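Local coordinates for N-acetyltransferase family protein (Bacillus anthracis, PDB 3LNB) that transfers an acetyl group from acetyl-coenzyme A to arylamines, a reaction that inactivates the sulfonamide drug sulfamethoxazole, at residues G177-R182 against H191-R196; N130-D135 against T186-H191. The protein carries 1 engineered substitution. All coordinates share one frame; numbering follows the deposited sequence.

Interaction 1. Residues G177-R182 against H191-R196; sequences GEYRIR and HILEMR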
ATOM      1  N   GLY A 177       2.556   9.455 -10.613  1.00 16.29           N
ATOM      2  CA  GLY A 177       3.893   9.546 -11.166  1.00 16.26           C
ATOM      3  C   GLY A 177       4.185   8.416 -12.135  1.00 16.83           C
ATOM      4  O   GLY A 177       3.265   7.796 -12.668  1.00 15.35           O
ATOM      5  N   GLU A 178       5.468   8.158 -12.374  1.00 16.55           N
ATOM      6  CA  GLU A 178       5.883   7.097 -13.285  1.00 16.38           C
ATOM      7  C   GLU A 178       6.666   6.036 -12.527  1.00 16.11           C
ATOM      8  O   GLU A 178       7.388   6.354 -11.582  1.00 14.83           O
ATOM      9  CB  GLU A 178       6.757   7.662 -14.399  1.00 16.42           C
ATOM     10  CG  GLU A 178       6.145   8.821 -15.162  1.00 18.66           C
ATOM     11  CD  GLU A 178       6.836   9.041 -16.499  1.00 19.22           C
ATOM     12  OE1 GLU A 178       8.071   9.225 -16.514  1.00 20.50           O
ATOM     13  OE2 GLU A 178       6.142   9.020 -17.536  1.00 22.95           O
ATOM     14  N   TYR A 179       6.532   4.781 -12.952  1.00 14.05           N
ATOM     15  CA  TYR A 179       7.224   3.675 -12.294  1.00 14.13           C
ATOM     16  C   TYR A 179       7.756   2.625 -13.267  1.00 14.54           C
ATOM     17  O   TYR A 179       7.190   2.411 -14.337  1.00 14.27           O
ATOM     18  CB  TYR A 179       6.286   2.984 -11.299  1.00 15.67           C
ATOM     19  CG  TYR A 179       5.579   3.940 -10.370  1.00 14.03           C
ATOM     20  CD1 TYR A 179       4.415   4.597 -10.769  1.00 16.03           C
ATOM     21  CD2 TYR A 179       6.087   4.208  -9.106  1.00 16.11           C
ATOM     22  CE1 TYR A 179       3.772   5.505  -9.926  1.00 16.56           C
ATOM     23  CE2 TYR A 179       5.457   5.109  -8.253  1.00 16.41           C
ATOM     24  CZ  TYR A 179       4.301   5.756  -8.670  1.00 18.76           C
ATOM     25  OH  TYR A 179       3.689   6.663  -7.836  1.00 18.94           O
ATOM     26  N   ARG A 180       8.840   1.965 -12.872  1.00 13.57           N
ATOM     27  CA  ARG A 180       9.448   0.928 -13.684  1.00 14.40           C
ATOM     28  C   ARG A 180      10.202  -0.055 -12.804  1.00 14.67           C
ATOM     29  O   ARG A 180      10.692   0.299 -11.728  1.00 15.31           O
ATOM     30  CB  ARG A 180      10.424   1.534 -14.700  1.00 14.38           C
ATOM     31  CG  ARG A 180      11.702   2.093 -14.084  1.00 16.41           C
ATOM     32  CD  ARG A 180      12.635   2.704 -15.133  1.00 16.45           C
ATOM     33  NE  ARG A 180      13.839   3.253 -14.513  1.00 17.42           N
ATOM     34  CZ  ARG A 180      14.766   3.974 -15.144  1.00 18.88           C
ATOM     35  NH1 ARG A 180      14.643   4.250 -16.437  1.00 16.94           N
ATOM     36  NH2 ARG A 180      15.823   4.422 -14.477  1.00 15.20           N
ATOM     37  N   ILE A 181      10.281  -1.293 -13.274  1.00 13.22           N
ATOM     38  CA  ILE A 181      10.989  -2.351 -12.571  1.00 12.92           C
ATOM     39  C   ILE A 181      12.313  -2.623 -13.278  1.00 13.90           C
ATOM     40  O   ILE A 181      12.387  -2.626 -14.512  1.00 13.08           O
ATOM     41  CB  ILE A 181      10.184  -3.669 -12.561  1.00 13.72           C
ATOM     42  CG1 ILE A 181       8.869  -3.488 -11.799  1.00 12.96           C
ATOM     43  CG2 ILE A 181      11.027  -4.778 -11.935  1.00 15.38           C
ATOM     44  CD1 ILE A 181       9.047  -3.029 -10.357  1.00 15.96           C
ATOM     45  N   ARG A 182      13.354  -2.844 -12.483  1.00 13.04           N
ATOM     46  CA  ARG A 182      14.677  -3.146 -13.000  1.00 14.46           C
ATOM     47  C   ARG A 182      15.304  -4.224 -12.123  1.00 15.68           C
ATOM     48  O   ARG A 182      15.205  -4.178 -10.888  1.00 14.40           O
ATOM     49  CB  ARG A 182      15.561  -1.893 -12.990  1.00 15.71           C
ATOM     50  CG  ARG A 182      15.209  -0.853 -14.049  1.00 14.54           C
ATOM     51  CD  ARG A 182      15.600  -1.334 -15.439  1.00 13.56           C
ATOM     52  NE  ARG A 182      15.441  -0.297 -16.457  1.00 12.99           N
ATOM     53  CZ  ARG A 182      14.273   0.102 -16.954  1.00 12.52           C
ATOM     54  NH1 ARG A 182      13.143  -0.444 -16.524  1.00 11.40           N
ATOM     55  NH2 ARG A 182      14.236   1.037 -17.897  1.00 13.04           N
ATOM     56  N   HIS A 191      16.061  -6.889  -7.139  1.00 12.94           N
ATOM     57  CA  HIS A 191      15.249  -6.063  -8.025  1.00 13.58           C
ATOM     58  C   HIS A 191      14.907  -4.757  -7.320  1.00 13.54           C
ATOM     59  O   HIS A 191      15.028  -4.645  -6.099  1.00 13.83           O
ATOM     60  CB  HIS A 191      13.934  -6.770  -8.385  1.00 13.80           C
ATOM     61  CG  HIS A 191      14.111  -8.122  -9.003  1.00 14.63           C
ATOM     62  ND1 HIS A 191      14.787  -9.148  -8.377  1.00 15.17           N
ATOM     63  CD2 HIS A 191      13.673  -8.626 -10.182  1.00 15.52           C
ATOM     64  CE1 HIS A 191      14.758 -10.225  -9.142  1.00 15.01           C
ATOM     65  NE2 HIS A 191      14.088  -9.936 -10.243  1.00 16.02           N
ATOM     66  N   ILE A 192      14.473  -3.777  -8.102  1.00 13.04           N
ATOM     67  CA  ILE A 192      14.094  -2.486  -7.563  1.00 13.87           C
ATOM     68  C   ILE A 192      12.913  -1.936  -8.338  1.00 14.33           C
ATOM     69  O   ILE A 192      12.675  -2.304  -9.488  1.00 14.02           O
ATOM     70  CB  ILE A 192      15.235  -1.431  -7.679  1.00 14.99           C
ATOM     71  CG1 ILE A 192      15.620  -1.236  -9.152  1.00 15.94           C
ATOM     72  CG2 ILE A 192      16.441  -1.854  -6.860  1.00 13.22           C
ATOM     73  CD1 ILE A 192      16.610  -0.109  -9.380  1.00 16.30           C
ATOM     74  N   LEU A 193      12.157  -1.077  -7.677  1.00 14.01           N
ATOM     75  CA  LEU A 193      11.055  -0.395  -8.315  1.00 14.88           C
ATOM     76  C   LEU A 193      11.549   1.040  -8.238  1.00 14.53           C
ATOM     77  O   LEU A 193      11.805   1.552  -7.147  1.00 13.38           O
ATOM     78  CB  LEU A 193       9.752  -0.547  -7.529  1.00 13.91           C
ATOM     79  CG  LEU A 193       8.612   0.346  -8.049  1.00 17.29           C
ATOM     80  CD1 LEU A 193       7.270  -0.195  -7.610  1.00 18.70           C
ATOM     81  CD2 LEU A 193       8.796   1.771  -7.545  1.00 20.14           C
ATOM     82  N   GLU A 194      11.729   1.670  -9.390  1.00 13.68           N
ATOM     83  CA  GLU A 194      12.179   3.054  -9.427  1.00 14.46           C
ATOM     84  C   GLU A 194      10.973   3.912  -9.754  1.00 14.77           C
ATOM     85  O   GLU A 194       9.980   3.413 -10.286  1.00 14.86           O
ATOM     86  CB  GLU A 194      13.256   3.253 -10.492  1.00 14.69           C
ATOM     87  CG  GLU A 194      14.566   2.567 -10.171  1.00 17.17           C
ATOM     88  CD  GLU A 194      15.710   3.086 -11.025  1.00 17.87           C
ATOM     89  OE1 GLU A 194      15.671   2.899 -12.260  1.00 19.36           O
ATOM     90  OE2 GLU A 194      16.642   3.688 -10.456  1.00 16.16           O
ATOM     91  N   MET A 195      11.061   5.202  -9.454  1.00 14.15           N
ATOM     92  CA  MET A 195       9.943   6.095  -9.710  1.00 15.34           C
ATOM     93  C   MET A 195      10.380   7.548  -9.876  1.00 15.66           C
ATOM     94  O   MET A 195      11.503   7.912  -9.530  1.00 15.19           O
ATOM     95  CB  MET A 195       8.960   6.006  -8.544  1.00 15.77           C
ATOM     96  CG  MET A 195       9.500   6.637  -7.262  1.00 15.75           C
ATOM     97  SD  MET A 195       8.432   6.411  -5.820  1.00 19.14           S
ATOM     98  CE  MET A 195       9.606   6.774  -4.508  1.00 16.53           C
ATOM     99  N   ARG A 196       9.471   8.365 -10.404  1.00 16.66           N
ATOM    100  CA  ARG A 196       9.701   9.797 -10.599  1.00 19.27           C
ATOM    101  C   ARG A 196       8.359  10.459 -10.909  1.00 20.58           C
ATOM    102  O   ARG A 196       7.368   9.768 -11.173  1.00 18.86           O
ATOM    103  CB  ARG A 196      10.679  10.052 -11.756  1.00 19.70           C
ATOM    104  CG  ARG A 196      10.164   9.633 -13.121  1.00 20.21           C
ATOM    105  CD  ARG A 196      11.056  10.153 -14.255  1.00 22.24           C
ATOM    106  NE  ARG A 196      10.559   9.732 -15.565  1.00 24.55           N
ATOM    107  CZ  ARG A 196      11.127  10.048 -16.729  1.00 26.02           C
ATOM    108  NH1 ARG A 196      12.218  10.800 -16.766  1.00 25.99           N
ATOM    109  NH2 ARG A 196      10.613   9.592 -17.862  1.00 24.81           N
TER

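Interaction 2. Residues N130-D135 against T186-H191; sequences NKWKPD and TQKGTH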
ATOM      1  N   ASN A 130      18.745  10.106   2.468  1.00 20.68           N
ATOM      2  CA  ASN A 130      19.635   9.209   1.747  1.00 22.30           C
ATOM      3  C   ASN A 130      20.043   7.956   2.529  1.00 20.26           C
ATOM      4  O   ASN A 130      21.194   7.820   2.944  1.00 21.32           O
ATOM      5  CB  ASN A 130      20.895   9.978   1.324  1.00 24.51           C
ATOM      6  CG  ASN A 130      20.579  11.350   0.734  1.00 26.10           C
ATOM      7  OD1 ASN A 130      20.636  12.371   1.429  1.00 25.54           O
ATOM      8  ND2 ASN A 130      20.237  11.377  -0.549  1.00 26.70           N
ATOM      9  N   LYS A 131      19.105   7.040   2.726  1.00 19.08           N
ATOM     10  CA  LYS A 131      19.400   5.803   3.441  1.00 18.46           C
ATOM     11  C   LYS A 131      18.252   4.828   3.299  1.00 16.10           C
ATOM     12  O   LYS A 131      17.149   5.212   2.930  1.00 15.83           O
ATOM     13  CB  LYS A 131      19.637   6.080   4.923  1.00 20.14           C
ATOM     14  CG  LYS A 131      18.444   6.688   5.629  1.00 22.75           C
ATOM     15  CD  LYS A 131      18.759   6.945   7.099  1.00 28.73           C
ATOM     16  CE  LYS A 131      17.574   7.600   7.804  1.00 31.22           C
ATOM     17  NZ  LYS A 131      16.351   6.749   7.700  1.00 34.30           N
ATOM     18  N   TRP A 132      18.516   3.561   3.584  1.00 16.05           N
ATOM     19  CA  TRP A 132      17.473   2.560   3.496  1.00 16.49           C
ATOM     20  C   TRP A 132      16.662   2.564   4.786  1.00 16.76           C
ATOM     21  O   TRP A 132      17.211   2.742   5.874  1.00 15.52           O
ATOM     22  CB  TRP A 132      18.067   1.164   3.285  1.00 15.40           C
ATOM     23  CG  TRP A 132      18.789   0.984   1.990  1.00 15.03           C
ATOM     24  CD1 TRP A 132      20.141   1.035   1.787  1.00 16.02           C
ATOM     25  CD2 TRP A 132      18.203   0.702   0.717  1.00 13.64           C
ATOM     26  NE1 TRP A 132      20.432   0.797   0.465  1.00 15.77           N
ATOM     27  CE2 TRP A 132      19.261   0.590  -0.214  1.00 14.43           C
ATOM     28  CE3 TRP A 132      16.882   0.532   0.271  1.00 14.00           C
ATOM     29  CZ2 TRP A 132      19.043   0.316  -1.568  1.00 13.89           C
ATOM     30  CZ3 TRP A 132      16.663   0.259  -1.077  1.00 14.01           C
ATOM     31  CH2 TRP A 132      17.741   0.153  -1.980  1.00 14.10           C
ATOM     32  N   LYS A 133      15.350   2.409   4.657  1.00 17.03           N
ATOM     33  CA  LYS A 133      14.491   2.325   5.828  1.00 17.20           C
ATOM     34  C   LYS A 133      14.781   0.913   6.344  1.00 15.82           C
ATOM     35  O   LYS A 133      15.513   0.160   5.699  1.00 15.79           O
ATOM     36  CB  LYS A 133      13.017   2.462   5.433  1.00 18.99           C
ATOM     37  CG  LYS A 133      12.594   3.852   4.951  1.00 21.95           C
ATOM     38  CD  LYS A 133      12.645   4.903   6.069  1.00 26.62           C
ATOM     39  CE  LYS A 133      11.941   6.195   5.638  1.00 27.64           C
ATOM     40  NZ  LYS A 133      12.101   7.299   6.632  1.00 30.08           N
ATOM     41  N   PRO A 134      14.216   0.529   7.500  1.00 16.33           N
ATOM     42  CA  PRO A 134      14.472  -0.815   8.034  1.00 16.91           C
ATOM     43  C   PRO A 134      14.283  -1.965   7.044  1.00 15.42           C
ATOM     44  O   PRO A 134      13.371  -1.944   6.216  1.00 14.81           O
ATOM     45  CB  PRO A 134      13.501  -0.905   9.213  1.00 17.16           C
ATOM     46  CG  PRO A 134      13.441   0.514   9.693  1.00 17.84           C
ATOM     47  CD  PRO A 134      13.310   1.277   8.390  1.00 16.82           C
ATOM     48  N   ASP A 135      15.157  -2.963   7.149  1.00 15.85           N
ATOM     49  CA  ASP A 135      15.118  -4.154   6.300  1.00 17.57           C
ATOM     50  C   ASP A 135      13.723  -4.778   6.261  1.00 17.46           C
ATOM     51  O   ASP A 135      13.105  -5.011   7.302  1.00 16.52           O
ATOM     52  CB  ASP A 135      16.107  -5.218   6.807  1.00 19.81           C
ATOM     53  CG  ASP A 135      17.565  -4.892   6.490  1.00 21.61           C
ATOM     54  OD1 ASP A 135      17.838  -3.891   5.797  1.00 21.00           O
ATOM     55  OD2 ASP A 135      18.447  -5.657   6.941  1.00 24.66           O
ATOM     56  N   THR A 186      21.216  -4.772  -5.199  1.00 16.31           N
ATOM     57  CA  THR A 186      21.501  -3.671  -4.286  1.00 15.41           C
ATOM     58  C   THR A 186      21.770  -4.312  -2.934  1.00 15.63           C
ATOM     59  O   THR A 186      21.635  -5.530  -2.777  1.00 14.85           O
ATOM     60  CB  THR A 186      20.305  -2.703  -4.101  1.00 15.80           C
ATOM     61  OG1 THR A 186      19.280  -3.354  -3.339  1.00 16.49           O
ATOM     62  CG2 THR A 186      19.737  -2.274  -5.441  1.00 14.43           C
ATOM     63  N   GLN A 187      22.150  -3.497  -1.961  1.00 16.45           N
ATOM     64  CA  GLN A 187      22.415  -3.996  -0.622  1.00 18.39           C
ATOM     65  C   GLN A 187      21.181  -4.669  -0.032  1.00 18.11           C
ATOM     66  O   GLN A 187      21.285  -5.482   0.885  1.00 18.59           O
ATOM     67  CB  GLN A 187      22.829  -2.848   0.301  1.00 19.29           C
ATOM     68  CG  GLN A 187      24.226  -2.332   0.066  1.00 24.69           C
ATOM     69  CD  GLN A 187      25.252  -3.440   0.169  1.00 28.39           C
ATOM     70  OE1 GLN A 187      25.536  -4.143  -0.809  1.00 30.11           O
ATOM     71  NE2 GLN A 187      25.804  -3.619   1.365  1.00 29.22           N
ATOM     72  N   LYS A 188      20.006  -4.335  -0.554  1.00 17.86           N
ATOM     73  CA  LYS A 188      18.790  -4.900   0.003  1.00 17.93           C
ATOM     74  C   LYS A 188      17.999  -5.826  -0.908  1.00 17.28           C
ATOM     75  O   LYS A 188      16.908  -6.253  -0.540  1.00 18.04           O
ATOM     76  CB  LYS A 188      17.884  -3.771   0.501  1.00 17.66           C
ATOM     77  CG  LYS A 188      18.579  -2.785   1.444  1.00 16.62           C
ATOM     78  CD  LYS A 188      19.104  -3.469   2.706  1.00 15.66           C
ATOM     79  CE  LYS A 188      19.715  -2.452   3.675  1.00 15.85           C
ATOM     80  NZ  LYS A 188      20.316  -3.105   4.865  1.00 13.71           N
ATOM     81  N   GLY A 189      18.535  -6.151  -2.080  1.00 16.02           N
ATOM     82  CA  GLY A 189      17.792  -7.032  -2.962  1.00 16.77           C
ATOM     83  C   GLY A 189      18.371  -7.346  -4.327  1.00 16.44           C
ATOM     84  O   GLY A 189      19.534  -7.060  -4.615  1.00 16.41           O
ATOM     85  N   THR A 190      17.533  -7.943  -5.170  1.00 14.25           N
ATOM     86  CA  THR A 190      17.911  -8.331  -6.522  1.00 13.98           C
ATOM     87  C   THR A 190      17.167  -7.493  -7.558  1.00 14.09           C
ATOM     88  O   THR A 190      17.586  -7.402  -8.712  1.00 13.88           O
ATOM     89  CB  THR A 190      17.589  -9.817  -6.772  1.00 11.65           C
ATOM     90  OG1 THR A 190      16.223 -10.075  -6.422  1.00 14.00           O
ATOM     91  CG2 THR A 190      18.475 -10.702  -5.926  1.00 12.90           C
ATOM     92  N   HIS A 191      16.061  -6.889  -7.139  1.00 12.94           N
ATOM     93  CA  HIS A 191      15.249  -6.063  -8.025  1.00 13.58           C
ATOM     94  C   HIS A 191      14.907  -4.757  -7.320  1.00 13.54           C
ATOM     95  O   HIS A 191      15.028  -4.645  -6.099  1.00 13.83           O
ATOM     96  CB  HIS A 191      13.934  -6.770  -8.385  1.00 13.80           C
ATOM     97  CG  HIS A 191      14.111  -8.122  -9.003  1.00 14.63           C
ATOM     98  ND1 HIS A 191      14.787  -9.148  -8.377  1.00 15.17           N
ATOM     99  CD2 HIS A 191      13.673  -8.626 -10.182  1.00 15.52           C
ATOM    100  CE1 HIS A 191      14.758 -10.225  -9.142  1.00 15.01           C
ATOM    101  NE2 HIS A 191      14.088  -9.936 -10.243  1.00 16.02           N
TER

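Interaction 1. Residues G177-R182 against H191-R196
Tyr179 and Met195 stand side by side on the buried face of an antiparallel beta hairpin, a worked case of two strands with one packed and one looser face. Strands 177-182 and 191-196 are joined by backbone bonds at the hydrogen-bonded pairs Glu178-Arg196, Arg180-Glu194 and Arg182-Ile192. The straightest of the six runs from Glu178 N to Arg196 O, 2.8 Å at 176°.

On the packed face, Tyr179 CD2 comes within 3.4 Å of Met195 CB, while Leu193 CD2 lies at the edge of the ring, near its plane. Met195 SD, 5.3 Å from the centroid of the Tyr179 ring, makes an oblique Met-aromatic contact. Ile181 continues this face by setting CD1 3.8 Å from Leu193 CB. Leu193 also packs on Tyr219 of strand 216-225, and the tyrosine hydroxyl bonds to Thr176.

The other face is looser and carries two salt bridges, though Ile192 is buried there with its CG1 against Arg182 CB. In each bridge, acid and arginine lie side by side and point the same way. Arg196 is extended from CG to NE and brings NE 2.7 Å from Glu178 OE1, with a weak second bond from NH2. Arg180, its CG between backbone N and carbonyl carbon (chi1 71°), holds Glu194 side-on, and its guanidinium also makes a cation-pi contact with Trp215. A single oxygen, Glu194 OE1, takes both bonds from one face of the carboxylate plane: Arg180 NE on its anti side and Arg180 NH2, at 2.7 Å, on its syn side.

Interaction 2. Residues N130-D135 against T186-H191
Asp135 OD1 receives Lys188 NZ at 2.8 Å on its syn lone pair, forming a surface salt bridge in which the two side chains cross at about a right angle. The lysine reaches the acid by way of Trp132. Its CG lies over the centre of the indole, 3.7 Å from the centroid of the five-membered ring and 16° off the ring normal, a CH-pi contact. CE has moved on past the pyrrole end of the indole, 3.9 Å from Trp132 CG. The bend at chi2 (-60°) lays the outer chain along the indole, so that the lysine runs antiparallel to the tryptophan side chain.

Lys188 belongs to the connection between the two strands of a beta hairpin, where Thr186 to Gly189 form a type I turn. Thr186 OG1 accepts a 3.0 Å bond from Lys188 N, an ST turn that probably helps set the direction in which the lysine leaves the backbone. The same threonine meets the six-membered end of the indole obliquely, with OG1 4.1 Å from Trp132 CH2. Beyond the turn, Ala220 of strand 216-225 touches both Trp132 and Thr186, while Tyr125 meets the indole edge-to-face.

Overall arrangement
Interactions 1 and 2 have centres about 14 Å apart and meet where Ile192 CG2 packs on Thr186 CG2 at 3.6 Å. Along the chain, 130-135 comes first, then 177-182, 186-191 and 191-196, with His191 common to both contacts. One eight-stranded antiparallel sheet is reached by both: interaction 1 pairs two neighbouring strands near one end, and interaction 2 brings their connection to the start of strand 131-145, across the intervening strands 216-225 and 116-126. Backbone pairing thus joins the hairpin strands, and side chains at its turn reach across the sheet. Coenzyme A lies nearer the first contact, about 7 Å from the side chain of Met195.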